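Local coordinates for protein factor essential for expression of methicillin resistance (Staphylococcus aureus, PDB 1LRZ) that adds glycines 2 and 3 of the pentaglycine bridge of staphylococcal peptidoglycan, using glycyl-tRNA(Gly) as donor, at residues 297-302 against 336-341; 191-196 against 342-347; 177-182 against 384-389. All coordinates share one frame; numbering follows the deposited sequence.

Interaction 1 (297-302 against 336-341); sequences IEEGKR and FRHFAG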
ATOM      1  N   ILE A 297     -10.952  29.535  14.532  1.00 23.37           N
ATOM      2  CA  ILE A 297     -10.676  30.578  13.554  1.00 25.93           C
ATOM      3  C   ILE A 297      -9.323  31.222  13.855  1.00 27.08           C
ATOM      4  O   ILE A 297      -8.486  31.371  12.960  1.00 27.98           O
ATOM      5  CB  ILE A 297     -11.803  31.648  13.548  1.00 26.08           C
ATOM      6  CG1 ILE A 297     -13.092  31.021  12.994  1.00 24.19           C
ATOM      7  CG2 ILE A 297     -11.389  32.846  12.708  1.00 28.74           C
ATOM      8  CD1 ILE A 297     -14.308  31.934  13.011  1.00 24.88           C
ATOM      9  N   GLU A 298      -9.095  31.574  15.118  1.00 26.83           N
ATOM     10  CA  GLU A 298      -7.828  32.185  15.508  1.00 29.59           C
ATOM     11  C   GLU A 298      -6.663  31.247  15.198  1.00 29.15           C
ATOM     12  O   GLU A 298      -5.627  31.695  14.716  1.00 28.13           O
ATOM     13  CB  GLU A 298      -7.826  32.524  17.000  1.00 35.04           C
ATOM     14  CG  GLU A 298      -9.020  33.354  17.429  1.00 46.15           C
ATOM     15  CD  GLU A 298      -8.946  33.793  18.885  1.00 53.06           C
ATOM     16  OE1 GLU A 298      -8.578  32.960  19.750  1.00 54.33           O
ATOM     17  OE2 GLU A 298      -9.269  34.972  19.161  1.00 57.00           O
ATOM     18  N   GLU A 299      -6.816  29.952  15.471  1.00 29.59           N
ATOM     19  CA  GLU A 299      -5.730  29.010  15.178  1.00 29.52           C
ATOM     20  C   GLU A 299      -5.484  28.954  13.670  1.00 25.71           C
ATOM     21  O   GLU A 299      -4.343  28.909  13.222  1.00 23.41           O
ATOM     22  CB  GLU A 299      -6.044  27.591  15.672  1.00 34.07           C
ATOM     23  CG  GLU A 299      -4.887  26.606  15.391  1.00 40.59           C
ATOM     24  CD  GLU A 299      -5.239  25.131  15.636  1.00 48.27           C
ATOM     25  OE1 GLU A 299      -4.304  24.294  15.664  1.00 49.56           O
ATOM     26  OE2 GLU A 299      -6.440  24.806  15.786  1.00 49.61           O
ATOM     27  N   GLY A 300      -6.563  28.955  12.892  1.00 23.94           N
ATOM     28  CA  GLY A 300      -6.423  28.910  11.448  1.00 23.63           C
ATOM     29  C   GLY A 300      -5.655  30.107  10.914  1.00 25.36           C
ATOM     30  O   GLY A 300      -4.759  29.971  10.069  1.00 23.13           O
ATOM     31  N   LYS A 301      -5.999  31.292  11.408  1.00 25.51           N
ATOM     32  CA  LYS A 301      -5.319  32.500  10.968  1.00 28.80           C
ATOM     33  C   LYS A 301      -3.844  32.478  11.340  1.00 29.26           C
ATOM     34  O   LYS A 301      -2.990  32.869  10.540  1.00 29.51           O
ATOM     35  CB  LYS A 301      -6.010  33.730  11.555  1.00 28.31           C
ATOM     36  CG  LYS A 301      -7.371  33.975  10.920  1.00 29.04           C
ATOM     37  CD  LYS A 301      -8.091  35.147  11.557  1.00 34.43           C
ATOM     38  CE  LYS A 301      -9.418  35.410  10.858  1.00 37.71           C
ATOM     39  NZ  LYS A 301     -10.190  36.487  11.548  1.00 42.64           N
ATOM     40  N   ARG A 302      -3.538  32.003  12.541  1.00 29.46           N
ATOM     41  CA  ARG A 302      -2.156  31.938  12.981  1.00 31.07           C
ATOM     42  C   ARG A 302      -1.345  30.956  12.122  1.00 32.78           C
ATOM     43  O   ARG A 302      -0.221  31.267  11.705  1.00 28.85           O
ATOM     44  CB  ARG A 302      -2.086  31.528  14.454  1.00 34.45           C
ATOM     45  CG  ARG A 302      -0.658  31.442  15.000  1.00 40.26           C
ATOM     46  CD  ARG A 302      -0.652  30.990  16.447  1.00 44.04           C
ATOM     47  NE  ARG A 302      -1.312  29.697  16.588  1.00 49.60           N
ATOM     48  CZ  ARG A 302      -0.824  28.552  16.118  1.00 50.23           C
ATOM     49  NH1 ARG A 302      -1.506  27.425  16.291  1.00 53.51           N
ATOM     50  NH2 ARG A 302       0.348  28.528  15.496  1.00 50.05           N
ATOM     51  N   PHE A 336       1.236  18.272  13.301  1.00 32.01           N
ATOM     52  CA  PHE A 336      -0.190  18.368  13.039  1.00 31.16           C
ATOM     53  C   PHE A 336      -0.934  17.051  13.037  1.00 32.36           C
ATOM     54  O   PHE A 336      -1.945  16.906  12.344  1.00 29.30           O
ATOM     55  CB  PHE A 336      -0.413  19.108  11.722  1.00 31.71           C
ATOM     56  CG  PHE A 336       0.252  20.450  11.681  1.00 32.76           C
ATOM     57  CD1 PHE A 336       1.376  20.659  10.898  1.00 31.65           C
ATOM     58  CD2 PHE A 336      -0.216  21.492  12.476  1.00 34.26           C
ATOM     59  CE1 PHE A 336       2.030  21.885  10.902  1.00 35.96           C
ATOM     60  CE2 PHE A 336       0.432  22.728  12.489  1.00 35.42           C
ATOM     61  CZ  PHE A 336       1.557  22.922  11.702  1.00 35.80           C
ATOM     62  N   ARG A 337      -0.442  16.096  13.821  1.00 33.60           N
ATOM     63  CA  ARG A 337      -1.090  14.798  13.918  1.00 35.55           C
ATOM     64  C   ARG A 337      -2.522  14.922  14.423  1.00 34.99           C
ATOM     65  O   ARG A 337      -3.374  14.102  14.083  1.00 35.42           O
ATOM     66  CB  ARG A 337      -0.312  13.869  14.850  1.00 38.00           C
ATOM     67  CG  ARG A 337       0.897  13.240  14.195  1.00 42.82           C
ATOM     68  CD  ARG A 337       1.470  12.107  15.025  1.00 45.70           C
ATOM     69  NE  ARG A 337       2.697  11.592  14.420  1.00 50.76           N
ATOM     70  CZ  ARG A 337       2.738  10.859  13.310  1.00 52.07           C
ATOM     71  NH1 ARG A 337       1.613  10.537  12.680  1.00 52.07           N
ATOM     72  NH2 ARG A 337       3.905  10.454  12.823  1.00 50.21           N
ATOM     73  N   HIS A 338      -2.794  15.951  15.220  1.00 30.27           N
ATOM     74  CA  HIS A 338      -4.130  16.121  15.761  1.00 30.55           C
ATOM     75  C   HIS A 338      -5.178  16.413  14.689  1.00 28.35           C
ATOM     76  O   HIS A 338      -6.376  16.325  14.956  1.00 28.14           O
ATOM     77  CB  HIS A 338      -4.143  17.200  16.865  1.00 33.12           C
ATOM     78  CG  HIS A 338      -3.739  18.563  16.396  1.00 34.98           C
ATOM     79  ND1 HIS A 338      -4.644  19.488  15.919  1.00 35.36           N
ATOM     80  CD2 HIS A 338      -2.522  19.156  16.321  1.00 35.48           C
ATOM     81  CE1 HIS A 338      -4.003  20.590  15.570  1.00 37.65           C
ATOM     82  NE2 HIS A 338      -2.714  20.415  15.803  1.00 36.95           N
ATOM     83  N   PHE A 339      -4.737  16.745  13.478  1.00 25.78           N
ATOM     84  CA  PHE A 339      -5.685  16.995  12.387  1.00 27.04           C
ATOM     85  C   PHE A 339      -6.081  15.674  11.716  1.00 26.27           C
ATOM     86  O   PHE A 339      -6.978  15.645  10.871  1.00 23.59           O
ATOM     87  CB  PHE A 339      -5.099  17.947  11.341  1.00 28.59           C
ATOM     88  CG  PHE A 339      -5.225  19.402  11.704  1.00 33.08           C
ATOM     89  CD1 PHE A 339      -4.093  20.175  11.951  1.00 33.22           C
ATOM     90  CD2 PHE A 339      -6.480  20.001  11.793  1.00 35.76           C
ATOM     91  CE1 PHE A 339      -4.211  21.539  12.283  1.00 35.26           C
ATOM     92  CE2 PHE A 339      -6.614  21.358  12.122  1.00 34.19           C
ATOM     93  CZ  PHE A 339      -5.477  22.126  12.367  1.00 35.54           C
ATOM     94  N   ALA A 340      -5.390  14.594  12.080  1.00 23.70           N
ATOM     95  CA  ALA A 340      -5.694  13.258  11.554  1.00 22.06           C
ATOM     96  C   ALA A 340      -5.531  13.100  10.043  1.00 20.33           C
ATOM     97  O   ALA A 340      -6.285  12.357   9.397  1.00 16.92           O
ATOM     98  CB  ALA A 340      -7.117  12.859  11.962  1.00 19.08           C
ATOM     99  N   GLY A 341      -4.546  13.790   9.482  1.00 17.92           N
ATOM    100  CA  GLY A 341      -4.309  13.689   8.056  1.00 16.77           C
ATOM    101  C   GLY A 341      -4.064  12.253   7.625  1.00 19.08           C
ATOM    102  O   GLY A 341      -4.457  11.839   6.532  1.00 18.90           O
TER
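Glu299 meets His338 and Phe339 where the helical arm of FemA, the hairpin of helices 245-272 and 277-307, comes close to the globular body. The backbones stay well apart: the CA atoms of Glu299 and Phe336, the nearest pair, are 12.2 Å from each other, and only 75 Å² is buried in all. Glu299 reaches across with an extended chain, its CG anti to the backbone N (chi1 -179°), and meets the rings of His338 and Phe339 coming from the opposite direction.

The compact half is Phe339, which is buried and packs against Ile313 of strand 310-320 and Leu303 of the arm; its CZ is 4.1 Å from Glu299 OE1. His338 CE1 sits 3.4 Å above the plane of the Phe339 ring, offset toward its rim. Chi1 of 62° holds His338 CG between the backbone N and the carbonyl carbon.

The loose half is the carboxylate beside the solvent-exposed His338. No hydrogen bond crosses, and the 4.2 Å gap between Glu299 OE1 and His338 NE2 is no salt bridge; attraction, if any, would probably be weak and through space. The carboxylate lies 18° from the plane of the His338 ring, and Glu299 OE1 comes nearest to His338 CE1, at 3.7 Å.

Interaction 2 (191-196 against 342-347); sequences VKVRFL and SYAVQW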
ATOM      1  N   VAL A 191     -10.113  18.994   6.776  1.00 27.51           N
ATOM      2  CA  VAL A 191      -9.008  18.405   6.026  1.00 26.00           C
ATOM      3  C   VAL A 191      -9.490  17.938   4.657  1.00 27.15           C
ATOM      4  O   VAL A 191     -10.584  17.380   4.541  1.00 29.77           O
ATOM      5  CB  VAL A 191      -8.407  17.192   6.772  1.00 24.03           C
ATOM      6  CG1 VAL A 191      -7.397  16.467   5.869  1.00 25.76           C
ATOM      7  CG2 VAL A 191      -7.724  17.669   8.067  1.00 22.17           C
ATOM      8  N   LYS A 192      -8.677  18.172   3.628  1.00 24.44           N
ATOM      9  CA  LYS A 192      -9.012  17.752   2.265  1.00 25.28           C
ATOM     10  C   LYS A 192      -7.902  16.880   1.683  1.00 22.14           C
ATOM     11  O   LYS A 192      -6.784  16.853   2.202  1.00 18.48           O
ATOM     12  CB  LYS A 192      -9.246  18.979   1.373  1.00 25.38           C
ATOM     13  CG  LYS A 192     -10.450  19.791   1.823  1.00 31.10           C
ATOM     14  CD  LYS A 192     -10.678  21.075   1.028  1.00 36.06           C
ATOM     15  CE  LYS A 192     -11.920  21.794   1.580  1.00 39.34           C
ATOM     16  NZ  LYS A 192     -12.236  23.092   0.924  1.00 43.73           N
ATOM     17  N   VAL A 193      -8.213  16.158   0.613  1.00 19.64           N
ATOM     18  CA  VAL A 193      -7.221  15.301  -0.025  1.00 18.53           C
ATOM     19  C   VAL A 193      -7.178  15.569  -1.527  1.00 21.14           C
ATOM     20  O   VAL A 193      -8.218  15.615  -2.190  1.00 18.42           O
ATOM     21  CB  VAL A 193      -7.544  13.800   0.214  1.00 19.15           C
ATOM     22  CG1 VAL A 193      -6.602  12.906  -0.606  1.00 19.93           C
ATOM     23  CG2 VAL A 193      -7.420  13.476   1.693  1.00 20.72           C
ATOM     24  N   ARG A 194      -5.975  15.783  -2.047  1.00 16.20           N
ATOM     25  CA  ARG A 194      -5.796  16.000  -3.474  1.00 20.32           C
ATOM     26  C   ARG A 194      -4.676  15.081  -3.916  1.00 21.62           C
ATOM     27  O   ARG A 194      -3.922  14.562  -3.083  1.00 22.35           O
ATOM     28  CB  ARG A 194      -5.446  17.462  -3.793  1.00 19.95           C
ATOM     29  CG  ARG A 194      -4.091  17.973  -3.306  1.00 22.37           C
ATOM     30  CD  ARG A 194      -4.076  19.501  -3.435  1.00 26.42           C
ATOM     31  NE  ARG A 194      -2.841  20.139  -2.988  1.00 24.43           N
ATOM     32  CZ  ARG A 194      -1.729  20.190  -3.710  1.00 26.28           C
ATOM     33  NH1 ARG A 194      -0.648  20.789  -3.226  1.00 24.18           N
ATOM     34  NH2 ARG A 194      -1.699  19.643  -4.917  1.00 25.55           N
ATOM     35  N   PHE A 195      -4.563  14.872  -5.220  1.00 21.77           N
ATOM     36  CA  PHE A 195      -3.526  14.003  -5.737  1.00 23.15           C
ATOM     37  C   PHE A 195      -2.431  14.813  -6.405  1.00 26.81           C
ATOM     38  O   PHE A 195      -2.690  15.616  -7.304  1.00 28.40           O
ATOM     39  CB  PHE A 195      -4.140  13.001  -6.709  1.00 22.48           C
ATOM     40  CG  PHE A 195      -5.216  12.159  -6.090  1.00 22.31           C
ATOM     41  CD1 PHE A 195      -6.558  12.502  -6.244  1.00 22.46           C
ATOM     42  CD2 PHE A 195      -4.889  11.033  -5.338  1.00 17.15           C
ATOM     43  CE1 PHE A 195      -7.564  11.735  -5.652  1.00 24.46           C
ATOM     44  CE2 PHE A 195      -5.885  10.258  -4.742  1.00 21.85           C
ATOM     45  CZ  PHE A 195      -7.225  10.610  -4.901  1.00 20.55           C
ATOM     46  N   LEU A 196      -1.205  14.581  -5.950  1.00 25.79           N
ATOM     47  CA  LEU A 196      -0.033  15.285  -6.437  1.00 27.65           C
ATOM     48  C   LEU A 196       0.507  14.778  -7.768  1.00 30.74           C
ATOM     49  O   LEU A 196       0.494  13.571  -8.044  1.00 29.88           O
ATOM     50  CB  LEU A 196       1.081  15.206  -5.390  1.00 24.73           C
ATOM     51  CG  LEU A 196       0.744  15.681  -3.975  1.00 22.52           C
ATOM     52  CD1 LEU A 196       1.995  15.602  -3.095  1.00 22.43           C
ATOM     53  CD2 LEU A 196       0.228  17.109  -4.026  1.00 24.24           C
ATOM     54  N   SER A 342      -3.418  11.485   8.495  1.00 17.15           N
ATOM     55  CA  SER A 342      -3.103  10.093   8.213  1.00 18.76           C
ATOM     56  C   SER A 342      -4.364   9.280   7.914  1.00 20.33           C
ATOM     57  O   SER A 342      -4.398   8.450   6.998  1.00 20.07           O
ATOM     58  CB  SER A 342      -2.390   9.484   9.421  1.00 20.31           C
ATOM     59  OG  SER A 342      -1.931   8.185   9.102  1.00 34.04           O
ATOM     60  N   TYR A 343      -5.392   9.510   8.725  1.00 19.20           N
ATOM     61  CA  TYR A 343      -6.658   8.825   8.586  1.00 17.86           C
ATOM     62  C   TYR A 343      -7.382   9.260   7.318  1.00 18.03           C
ATOM     63  O   TYR A 343      -8.092   8.461   6.699  1.00 17.78           O
ATOM     64  CB  TYR A 343      -7.513   9.099   9.824  1.00 20.02           C
ATOM     65  CG  TYR A 343      -6.916   8.493  11.075  1.00 23.06           C
ATOM     66  CD1 TYR A 343      -7.123   7.150  11.378  1.00 24.28           C
ATOM     67  CD2 TYR A 343      -6.113   9.249  11.937  1.00 25.28           C
ATOM     68  CE1 TYR A 343      -6.551   6.563  12.499  1.00 25.63           C
ATOM     69  CE2 TYR A 343      -5.527   8.662  13.079  1.00 26.87           C
ATOM     70  CZ  TYR A 343      -5.760   7.317  13.346  1.00 27.22           C
ATOM     71  OH  TYR A 343      -5.239   6.709  14.465  1.00 32.54           O
ATOM     72  N   ALA A 344      -7.199  10.521   6.931  1.00 14.38           N
ATOM     73  CA  ALA A 344      -7.831  11.068   5.722  1.00 15.78           C
ATOM     74  C   ALA A 344      -7.229  10.389   4.498  1.00 16.71           C
ATOM     75  O   ALA A 344      -7.953   9.968   3.590  1.00 16.52           O
ATOM     76  CB  ALA A 344      -7.611  12.592   5.646  1.00 15.69           C
ATOM     77  N   VAL A 345      -5.902  10.276   4.474  1.00 17.16           N
ATOM     78  CA  VAL A 345      -5.217   9.622   3.361  1.00 16.20           C
ATOM     79  C   VAL A 345      -5.678   8.163   3.215  1.00 17.52           C
ATOM     80  O   VAL A 345      -6.036   7.728   2.121  1.00 18.24           O
ATOM     81  CB  VAL A 345      -3.679   9.647   3.553  1.00 17.01           C
ATOM     82  CG1 VAL A 345      -2.999   8.761   2.490  1.00 13.31           C
ATOM     83  CG2 VAL A 345      -3.163  11.085   3.418  1.00 15.45           C
ATOM     84  N   GLN A 346      -5.674   7.411   4.313  1.00 16.69           N
ATOM     85  CA  GLN A 346      -6.093   6.014   4.256  1.00 16.68           C
ATOM     86  C   GLN A 346      -7.561   5.900   3.830  1.00 17.98           C
ATOM     87  O   GLN A 346      -7.908   5.053   2.999  1.00 14.68           O
ATOM     88  CB  GLN A 346      -5.908   5.325   5.617  1.00 14.69           C
ATOM     89  CG  GLN A 346      -4.440   5.158   6.090  1.00 14.58           C
ATOM     90  CD  GLN A 346      -3.578   4.440   5.064  1.00 18.10           C
ATOM     91  OE1 GLN A 346      -3.981   3.422   4.490  1.00 18.44           O
ATOM     92  NE2 GLN A 346      -2.380   4.956   4.842  1.00 20.95           N
ATOM     93  N   TRP A 347      -8.424   6.749   4.383  1.00 14.28           N
ATOM     94  CA  TRP A 347      -9.839   6.660   4.039  1.00 18.32           C
ATOM     95  C   TRP A 347     -10.092   6.925   2.558  1.00 18.57           C
ATOM     96  O   TRP A 347     -10.956   6.291   1.944  1.00 16.99           O
ATOM     97  CB  TRP A 347     -10.666   7.624   4.889  1.00 17.95           C
ATOM     98  CG  TRP A 347     -12.146   7.389   4.780  1.00 21.96           C
ATOM     99  CD1 TRP A 347     -13.099   8.311   4.443  1.00 23.83           C
ATOM    100  CD2 TRP A 347     -12.850   6.162   5.039  1.00 20.95           C
ATOM    101  NE1 TRP A 347     -14.345   7.736   4.471  1.00 23.59           N
ATOM    102  CE2 TRP A 347     -14.224   6.422   4.826  1.00 25.00           C
ATOM    103  CE3 TRP A 347     -12.451   4.873   5.408  1.00 22.80           C
ATOM    104  CZ2 TRP A 347     -15.207   5.436   4.999  1.00 25.40           C
ATOM    105  CZ3 TRP A 347     -13.427   3.893   5.579  1.00 23.15           C
ATOM    106  CH2 TRP A 347     -14.790   4.181   5.365  1.00 25.79           C
TER
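Val193 and Ala344 come together where strand 192-195 passes the first turns of helix 341-355, the nearest backbone pair being the CA atoms of Val193 and Val345 at 6.9 Å. The side chains that fill this gap are small and apolar. Ala344 points its methyl at the strand and meets two valines, one on each side of Lys192: Val191 CG1 is 3.9 Å from Ala344 CB, and Val193 CG2 is 4.1 Å from the same CB. Different branches are used. Val191 touches with the methyl anti to its own backbone nitrogen (chi1 171°), whereas Val193 has nearly the same torsion but touches with the other methyl, the one beside its nitrogen. That CG2 also lies 4.0 Å from Ala344 O, a van der Waals approach to the helix backbone.

No hydrogen bond joins the two segments, and the buried surface is modest, 122 Å². The polar residues of the strand serve other partners: Lys192, on the opposite face, forms a salt bridge with Glu247, while Arg194 reaches Glu310 and Glu200. Backbone bonds to Tyr242, Leu240 and Val238 attach the strand to strand 236-244 as the outermost member of the nine-stranded sheet.

Helix 341-355 itself connects the neighbouring parallel strands 325-332 and 360-365, so the contact packs the helix of a beta-alpha-beta crossover against the sheet edge, consistent with the acetyltransferase-like fold of the FemABX family.

Interaction 3 (177-182 against 384-389); sequences GLRKRN and KGYNAE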
ATOM      1  N   GLY A 177     -12.095   1.313  18.221  1.00 18.73           N
ATOM      2  CA  GLY A 177     -12.537   2.627  18.661  1.00 18.42           C
ATOM      3  C   GLY A 177     -11.714   3.818  18.209  1.00 19.14           C
ATOM      4  O   GLY A 177     -12.257   4.813  17.723  1.00 18.05           O
ATOM      5  N   LEU A 178     -10.399   3.724  18.371  1.00 18.44           N
ATOM      6  CA  LEU A 178      -9.511   4.812  17.995  1.00 19.64           C
ATOM      7  C   LEU A 178      -9.536   5.110  16.481  1.00 18.98           C
ATOM      8  O   LEU A 178      -9.627   6.273  16.080  1.00 15.92           O
ATOM      9  CB  LEU A 178      -8.089   4.488  18.471  1.00 19.57           C
ATOM     10  CG  LEU A 178      -7.044   5.607  18.448  1.00 29.13           C
ATOM     11  CD1 LEU A 178      -7.562   6.839  19.201  1.00 27.18           C
ATOM     12  CD2 LEU A 178      -5.747   5.087  19.071  1.00 25.39           C
ATOM     13  N   ARG A 179      -9.474   4.082  15.633  1.00 16.71           N
ATOM     14  CA  ARG A 179      -9.505   4.337  14.188  1.00 17.20           C
ATOM     15  C   ARG A 179     -10.854   4.877  13.718  1.00 16.99           C
ATOM     16  O   ARG A 179     -10.920   5.770  12.881  1.00 17.50           O
ATOM     17  CB  ARG A 179      -9.153   3.069  13.393  1.00 18.05           C
ATOM     18  CG  ARG A 179      -7.657   2.796  13.350  1.00 23.00           C
ATOM     19  CD  ARG A 179      -7.185   2.392  14.732  1.00 28.01           C
ATOM     20  NE  ARG A 179      -5.884   2.941  15.019  1.00 29.05           N
ATOM     21  CZ  ARG A 179      -5.136   2.594  16.052  1.00 24.37           C
ATOM     22  NH1 ARG A 179      -3.961   3.172  16.199  1.00 26.48           N
ATOM     23  NH2 ARG A 179      -5.551   1.673  16.921  1.00 21.21           N
ATOM     24  N   LYS A 180     -11.934   4.324  14.250  1.00 17.22           N
ATOM     25  CA  LYS A 180     -13.273   4.786  13.894  1.00 18.68           C
ATOM     26  C   LYS A 180     -13.428   6.264  14.274  1.00 17.63           C
ATOM     27  O   LYS A 180     -13.885   7.078  13.473  1.00 19.32           O
ATOM     28  CB  LYS A 180     -14.313   3.955  14.651  1.00 20.37           C
ATOM     29  CG  LYS A 180     -15.768   4.251  14.320  1.00 26.27           C
ATOM     30  CD  LYS A 180     -16.626   3.116  14.883  1.00 29.13           C
ATOM     31  CE  LYS A 180     -18.040   3.067  14.319  1.00 31.83           C
ATOM     32  NZ  LYS A 180     -18.796   1.880  14.874  1.00 29.23           N
ATOM     33  N   ARG A 181     -13.040   6.608  15.498  1.00 17.90           N
ATOM     34  CA  ARG A 181     -13.164   7.982  15.963  1.00 17.89           C
ATOM     35  C   ARG A 181     -12.382   8.961  15.093  1.00 17.18           C
ATOM     36  O   ARG A 181     -12.911   9.995  14.683  1.00 18.59           O
ATOM     37  CB  ARG A 181     -12.697   8.108  17.423  1.00 17.59           C
ATOM     38  CG  ARG A 181     -12.669   9.555  17.918  1.00 18.54           C
ATOM     39  CD  ARG A 181     -12.431   9.663  19.437  1.00 24.07           C
ATOM     40  NE  ARG A 181     -12.271  11.056  19.854  1.00 25.55           N
ATOM     41  CZ  ARG A 181     -11.977  11.441  21.095  1.00 28.28           C
ATOM     42  NH1 ARG A 181     -11.843  12.732  21.378  1.00 24.35           N
ATOM     43  NH2 ARG A 181     -11.827  10.534  22.053  1.00 22.52           N
ATOM     44  N   ASN A 182     -11.126   8.634  14.815  1.00 16.49           N
ATOM     45  CA  ASN A 182     -10.283   9.500  13.997  1.00 16.87           C
ATOM     46  C   ASN A 182     -10.769   9.588  12.551  1.00 18.26           C
ATOM     47  O   ASN A 182     -10.677  10.647  11.918  1.00 18.55           O
ATOM     48  CB  ASN A 182      -8.827   9.013  14.060  1.00 18.01           C
ATOM     49  CG  ASN A 182      -8.144   9.412  15.373  1.00 21.59           C
ATOM     50  OD1 ASN A 182      -7.401   8.639  15.974  1.00 27.39           O
ATOM     51  ND2 ASN A 182      -8.400  10.621  15.809  1.00 18.46           N
ATOM     52  N   LYS A 384      -3.468  -2.691  12.581  1.00 16.84           N
ATOM     53  CA  LYS A 384      -4.333  -3.605  13.323  1.00 16.73           C
ATOM     54  C   LYS A 384      -5.712  -2.984  13.556  1.00 16.94           C
ATOM     55  O   LYS A 384      -6.744  -3.661  13.436  1.00 15.76           O
ATOM     56  CB  LYS A 384      -3.681  -3.939  14.672  1.00 18.32           C
ATOM     57  CG  LYS A 384      -4.476  -4.896  15.540  1.00 16.35           C
ATOM     58  CD  LYS A 384      -3.788  -5.084  16.874  1.00 20.05           C
ATOM     59  CE  LYS A 384      -4.645  -5.903  17.828  1.00 21.65           C
ATOM     60  NZ  LYS A 384      -3.922  -6.126  19.115  1.00 31.44           N
ATOM     61  N   GLY A 385      -5.714  -1.690  13.869  1.00 14.21           N
ATOM     62  CA  GLY A 385      -6.949  -0.974  14.139  1.00 14.67           C
ATOM     63  C   GLY A 385      -7.949  -0.916  12.993  1.00 19.68           C
ATOM     64  O   GLY A 385      -9.126  -0.624  13.228  1.00 15.68           O
ATOM     65  N   TYR A 386      -7.496  -1.189  11.765  1.00 14.53           N
ATOM     66  CA  TYR A 386      -8.368  -1.173  10.590  1.00 14.71           C
ATOM     67  C   TYR A 386      -9.006  -2.538  10.324  1.00 16.20           C
ATOM     68  O   TYR A 386      -9.733  -2.714   9.343  1.00 17.76           O
ATOM     69  CB  TYR A 386      -7.576  -0.734   9.346  1.00 14.08           C
ATOM     70  CG  TYR A 386      -7.389   0.762   9.234  1.00 15.72           C
ATOM     71  CD1 TYR A 386      -8.356   1.567   8.631  1.00 13.05           C
ATOM     72  CD2 TYR A 386      -6.252   1.379   9.756  1.00 17.16           C
ATOM     73  CE1 TYR A 386      -8.187   2.960   8.549  1.00 16.32           C
ATOM     74  CE2 TYR A 386      -6.077   2.763   9.685  1.00 13.89           C
ATOM     75  CZ  TYR A 386      -7.041   3.549   9.081  1.00 18.16           C
ATOM     76  OH  TYR A 386      -6.848   4.924   9.006  1.00 19.00           O
ATOM     77  N   ASN A 387      -8.723  -3.494  11.201  1.00 14.51           N
ATOM     78  CA  ASN A 387      -9.232  -4.859  11.091  1.00 15.89           C
ATOM     79  C   ASN A 387      -8.529  -5.632   9.984  1.00 14.83           C
ATOM     80  O   ASN A 387      -9.105  -6.542   9.411  1.00 18.13           O
ATOM     81  CB  ASN A 387     -10.750  -4.898  10.818  1.00 14.18           C
ATOM     82  CG  ASN A 387     -11.358  -6.259  11.141  1.00 16.12           C
ATOM     83  OD1 ASN A 387     -12.257  -6.740  10.453  1.00 22.94           O
ATOM     84  ND2 ASN A 387     -10.869  -6.881  12.199  1.00 13.65           N
ATOM     85  N   ALA A 388      -7.295  -5.263   9.676  1.00 14.72           N
ATOM     86  CA  ALA A 388      -6.541  -5.964   8.653  1.00 13.85           C
ATOM     87  C   ALA A 388      -6.052  -7.274   9.258  1.00 15.55           C
ATOM     88  O   ALA A 388      -6.162  -7.473  10.469  1.00 13.51           O
ATOM     89  CB  ALA A 388      -5.353  -5.125   8.224  1.00 11.66           C
ATOM     90  N   GLU A 389      -5.542  -8.180   8.426  1.00 12.08           N
ATOM     91  CA  GLU A 389      -4.992  -9.434   8.947  1.00 16.22           C
ATOM     92  C   GLU A 389      -3.561  -9.538   8.416  1.00 14.09           C
ATOM     93  O   GLU A 389      -3.198  -8.802   7.506  1.00 16.35           O
ATOM     94  CB  GLU A 389      -5.827 -10.644   8.485  1.00 19.88           C
ATOM     95  CG  GLU A 389      -5.442 -11.183   7.135  1.00 28.75           C
ATOM     96  CD  GLU A 389      -6.297 -12.372   6.693  1.00 36.28           C
ATOM     97  OE1 GLU A 389      -6.424 -13.362   7.461  1.00 36.41           O
ATOM     98  OE2 GLU A 389      -6.831 -12.307   5.564  1.00 33.87           O
TER
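Arg179 lays the aliphatic part of its chain on Gly385 and Tyr386. Its CD is 3.4 Å from Gly385 CA, a close approach made possible because the glycine has no side chain on the surface turned toward the helix. One carbon back, Arg179 CG sits over a face of the Tyr386 ring, 4.3 Å from the ring centroid and 22° off the normal, which makes a CH-pi contact; the nearest ring atom is Tyr386 CE2, at 4.0 Å from Arg179 CG. The chain does not run straight outward: it bends at chi2 (69°) and again at chi3, carrying the methylenes along Gly385.

The next shell fixes both partners. Arg179 NH2 forms a salt bridge with Asp176, whose backbone is also hydrogen-bonded to Gly385, so a single residue ahead of helix 177-187 holds the guanidinium and the loop. Leu178 CD2 lies over one face of that guanidinium. Gly385 and Tyr386 are the middle residues of a type I turn from Lys384 to Asn387, and the positive phi of Asn387 completes a Schellman motif that ends helix 377-384. Tyr386 is further packed by Phe382, Phe363 and Tyr343.

With 143 Å² buried and no hydrogen bond between the segments, the arginine contributes here through its methylenes; dispersion and CH-pi attraction probably account for most of the contact, while the positive charge is paired with Asp176.

How the interactions relate
From the N terminus, helix 177-187 opens the outermost loop, closed when 384-389 returns to it in interaction 3. Strand 192-195 follows directly and opens a second loop, which ends at 342-347 in interaction 2. Inside that lies the shortest, from 297-302 on the arm to 336-341 in interaction 1. The three loops are thus concentric, and none cross. Residues 336-341 run straight into 342-347, linking interactions 1 and 2, and Phe339 O lies 3.5 Å from Val191 CG2. Tyr343 extends from helix 341-355 toward interaction 3, where its CD1 is 3.3 Å from Tyr386 OH. The contacts thereby tie the arm, the edge strand and helix 177-187 to helix 341-355 and the loops at its side.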